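PDB 4ETM: Low molecular weight protein-tyrosine-phosphatase YfkJ, which removes phosphate from phosphotyrosine residues of proteins by hydrolysis and takes part in resistance to ethanol stress. Local coordinates for residues R127-V132 / C153-T158. Residues are numbered along the deposited sequence; the frame is centred on the assembly and turned at random.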
ATOM      1  N   ARG A 127      -1.969  -2.970   9.196  1.00 16.86           N
ATOM      2  CA  ARG A 127      -3.378  -3.038   8.799  1.00 15.92           C
ATOM      3  C   ARG A 127      -4.244  -3.548   9.954  1.00 18.97           C
ATOM      4  O   ARG A 127      -3.796  -4.375  10.754  1.00 19.22           O
ATOM      5  CB  ARG A 127      -3.582  -3.945   7.577  1.00 13.88           C
ATOM      6  CG  ARG A 127      -3.082  -3.352   6.273  1.00 13.84           C
ATOM      7  CD  ARG A 127      -3.342  -4.300   5.106  1.00 14.97           C
ATOM      8  NE  ARG A 127      -2.674  -5.586   5.285  1.00 22.28           N
ATOM      9  CZ  ARG A 127      -2.582  -6.502   4.327  1.00 20.28           C
ATOM     10  NH1 ARG A 127      -3.123  -6.265   3.138  1.00 19.14           N
ATOM     11  NH2 ARG A 127      -1.947  -7.650   4.551  1.00 23.58           N
ATOM     12  N   LEU A 128      -5.479  -3.058  10.031  1.00 14.41           N
ATOM     13  CA  LEU A 128      -6.431  -3.530  11.047  1.00 12.69           C
ATOM     14  C   LEU A 128      -6.541  -5.047  11.042  1.00 13.33           C
ATOM     15  O   LEU A 128      -6.457  -5.684  12.096  1.00 16.19           O
ATOM     16  CB  LEU A 128      -7.812  -2.918  10.825  1.00 11.86           C
ATOM     17  CG  LEU A 128      -8.872  -3.316  11.851  1.00 13.61           C
ATOM     18  CD1 LEU A 128      -8.479  -2.851  13.258  1.00 15.57           C
ATOM     19  CD2 LEU A 128     -10.220  -2.758  11.415  1.00 16.93           C
ATOM     20  N   LEU A 129      -6.726  -5.641   9.864  1.00 15.06           N
ATOM     21  CA  LEU A 129      -6.928  -7.087   9.804  1.00 14.28           C
ATOM     22  C   LEU A 129      -5.645  -7.923   9.974  1.00 18.23           C
ATOM     23  O   LEU A 129      -5.709  -9.156  10.004  1.00 17.59           O
ATOM     24  CB  LEU A 129      -7.692  -7.492   8.543  1.00 16.24           C
ATOM     25  CG  LEU A 129      -9.072  -6.850   8.421  1.00 14.62           C
ATOM     26  CD1 LEU A 129      -9.730  -7.295   7.119  1.00 17.60           C
ATOM     27  CD2 LEU A 129      -9.921  -7.231   9.630  1.00 15.42           C
ATOM     28  N   ASP A 130      -4.493  -7.258  10.099  1.00 19.30           N
ATOM     29  CA  ASP A 130      -3.245  -7.924  10.484  1.00 22.72           C
ATOM     30  C   ASP A 130      -3.406  -8.483  11.909  1.00 22.83           C
ATOM     31  O   ASP A 130      -2.773  -9.481  12.284  1.00 24.96           O
ATOM     32  CB  ASP A 130      -2.030  -6.963  10.412  1.00 19.17           C
ATOM     33  CG  ASP A 130      -1.639  -6.578   8.973  1.00 22.06           C
ATOM     34  OD1 ASP A 130      -2.134  -7.197   8.006  1.00 27.05           O
ATOM     35  OD2 ASP A 130      -0.808  -5.649   8.807  1.00 23.16           O
ATOM     36  N   TYR A 131      -4.270  -7.851  12.704  1.00 21.95           N
ATOM     37  CA  TYR A 131      -4.499  -8.291  14.080  1.00 21.55           C
ATOM     38  C   TYR A 131      -5.489  -9.445  14.212  1.00 27.40           C
ATOM     39  O   TYR A 131      -5.573 -10.081  15.262  1.00 28.46           O
ATOM     40  CB  TYR A 131      -4.953  -7.126  14.948  1.00 20.19           C
ATOM     41  CG  TYR A 131      -3.881  -6.084  15.120  1.00 22.75           C
ATOM     42  CD1 TYR A 131      -2.987  -6.150  16.186  1.00 24.80           C
ATOM     43  CD2 TYR A 131      -3.730  -5.063  14.195  1.00 18.88           C
ATOM     44  CE1 TYR A 131      -1.999  -5.201  16.345  1.00 22.20           C
ATOM     45  CE2 TYR A 131      -2.751  -4.118  14.345  1.00 24.33           C
ATOM     46  CZ  TYR A 131      -1.886  -4.189  15.414  1.00 25.65           C
ATOM     47  OH  TYR A 131      -0.901  -3.238  15.550  1.00 20.97           O
ATOM     48  N   VAL A 132      -6.254  -9.693  13.157  1.00 28.46           N
ATOM     49  CA  VAL A 132      -7.153 -10.833  13.130  1.00 29.45           C
ATOM     50  C   VAL A 132      -6.351 -12.005  12.594  1.00 32.46           C
ATOM     51  O   VAL A 132      -6.304 -12.242  11.389  1.00 34.93           O
ATOM     52  CB  VAL A 132      -8.372 -10.567  12.228  1.00 27.83           C
ATOM     53  CG1 VAL A 132      -9.320 -11.764  12.231  1.00 31.20           C
ATOM     54  CG2 VAL A 132      -9.087  -9.320  12.683  1.00 26.01           C
ATOM     55  N   CYS A 153     -18.658  -3.041   8.453  1.00 14.29           N
ATOM     56  CA  CYS A 153     -18.983  -3.111   9.876  1.00 14.51           C
ATOM     57  C   CYS A 153     -18.497  -4.421  10.509  1.00 15.91           C
ATOM     58  O   CYS A 153     -17.847  -4.408  11.561  1.00 18.37           O
ATOM     59  CB  CYS A 153     -20.495  -2.973  10.080  1.00 15.15           C
ATOM     60  SG  CYS A 153     -21.038  -3.075  11.809  1.00 21.11           S
ATOM     61  N   GLN A 154     -18.806  -5.545   9.872  1.00 15.61           N
ATOM     62  CA  GLN A 154     -18.418  -6.838  10.423  1.00 16.68           C
ATOM     63  C   GLN A 154     -16.908  -6.948  10.562  1.00 17.36           C
ATOM     64  O   GLN A 154     -16.406  -7.365  11.607  1.00 22.11           O
ATOM     65  CB  GLN A 154     -18.974  -8.001   9.591  1.00 25.49           C
ATOM     66  CG  GLN A 154     -20.419  -8.337   9.915  1.00 36.96           C
ATOM     67  CD  GLN A 154     -21.013  -9.394   8.995  1.00 46.64           C
ATOM     68  OE1 GLN A 154     -20.325  -9.948   8.134  1.00 52.66           O
ATOM     69  NE2 GLN A 154     -22.302  -9.674   9.174  1.00 41.07           N
ATOM     70  N   LEU A 155     -16.198  -6.550   9.514  1.00 15.79           N
ATOM     71  CA  LEU A 155     -14.742  -6.617   9.512  1.00 17.75           C
ATOM     72  C   LEU A 155     -14.131  -5.698  10.561  1.00 20.86           C
ATOM     73  O   LEU A 155     -13.195  -6.075  11.252  1.00 19.37           O
ATOM     74  CB  LEU A 155     -14.203  -6.277   8.124  1.00 18.34           C
ATOM     75  CG  LEU A 155     -14.489  -7.336   7.058  1.00 19.88           C
ATOM     76  CD1 LEU A 155     -14.173  -6.784   5.692  1.00 19.84           C
ATOM     77  CD2 LEU A 155     -13.680  -8.601   7.331  1.00 18.28           C
ATOM     78  N   ILE A 156     -14.665  -4.488  10.678  1.00 14.92           N
ATOM     79  CA  ILE A 156     -14.086  -3.516  11.582  1.00 14.42           C
ATOM     80  C   ILE A 156     -14.388  -3.882  13.037  1.00 16.73           C
ATOM     81  O   ILE A 156     -13.549  -3.649  13.911  1.00 17.63           O
ATOM     82  CB  ILE A 156     -14.514  -2.091  11.225  1.00 13.15           C
ATOM     83  CG1 ILE A 156     -13.784  -1.648   9.954  1.00 12.42           C
ATOM     84  CG2 ILE A 156     -14.207  -1.144  12.352  1.00 15.21           C
ATOM     85  CD1 ILE A 156     -14.143  -0.226   9.492  1.00 12.39           C
ATOM     86  N   LYS A 157     -15.548  -4.498  13.291  1.00 16.85           N
ATOM     87  CA  LYS A 157     -15.830  -4.989  14.638  1.00 18.43           C
ATOM     88  C   LYS A 157     -14.813  -6.024  15.105  1.00 20.84           C
ATOM     89  O   LYS A 157     -14.230  -5.872  16.170  1.00 22.83           O
ATOM     90  CB  LYS A 157     -17.250  -5.543  14.756  1.00 17.96           C
ATOM     91  CG  LYS A 157     -18.308  -4.454  14.847  1.00 27.71           C
ATOM     92  CD  LYS A 157     -19.712  -5.016  14.865  1.00 24.16           C
ATOM     93  CE  LYS A 157     -19.987  -5.789  16.137  1.00 28.67           C
ATOM     94  NZ  LYS A 157     -21.384  -6.303  16.146  1.00 37.96           N
ATOM     95  N   THR A 158     -14.600  -7.065  14.308  1.00 20.03           N
ATOM     96  CA  THR A 158     -13.665  -8.119  14.692  1.00 23.16           C
ATOM     97  C   THR A 158     -12.231  -7.592  14.762  1.00 22.10           C
ATOM     98  O   THR A 158     -11.464  -7.942  15.662  1.00 25.17           O
ATOM     99  CB  THR A 158     -13.753  -9.339  13.749  1.00 31.73           C
ATOM    100  OG1 THR A 158     -13.385  -8.961  12.421  1.00 45.49           O
ATOM    101  CG2 THR A 158     -15.162  -9.877  13.732  1.00 27.37           C
TER
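Leu128, Leu129 and Val132, on and just after the 3-10 turn that follows strand 125-127, face Ile156, Leu155 and Thr158 of helix 149-170, with CA atoms 7.7 Å apart at Leu128 and Ile156. No hydrogen bond joins the two segments. Leu128 CB points toward the helix, and CG, anti to the backbone N (chi1 -179°), carries the side chain on in that direction. Its CD2 meets the helix backbone at Ile156 CA, 3.9 Å away, and touches Ile156 CG1 as well. The two side chains cross at about a right angle. Although Ile156 CB points away from the turn, chi1 of -73° sets CG1 beside the backbone N, within touch of Leu128. Leu129 uses both methyls. CD2 lies 3.8 Å from the carbonyl oxygen Leu155 O, while CD1 meets Leu155 CD2 at 4.2 Å, again with the side chains crossed. Just past the turn, Val132 CG2 rests 4.1 Å from Thr158 O. On the far side of the turn, Asp130 OD1 forms a salt bridge with Arg127 NE at 3.2 Å, and Asp130 OD2 accepts a bond from Arg127 N at 2.9 Å. Arg127 has a second acidic partner in Asp139. Beyond the contact, Ile156 packs on Ala35 and Ile38 of helix 31-45, and its side chain comes within about 4 Å of that of the active-site residue Arg31. Methyl packing, without the directional hold of a hydrogen bond, thus joins the turn after strand 125-127, an outermost strand of the chain's parallel sheet, to helix 149-170 near the catalytic site.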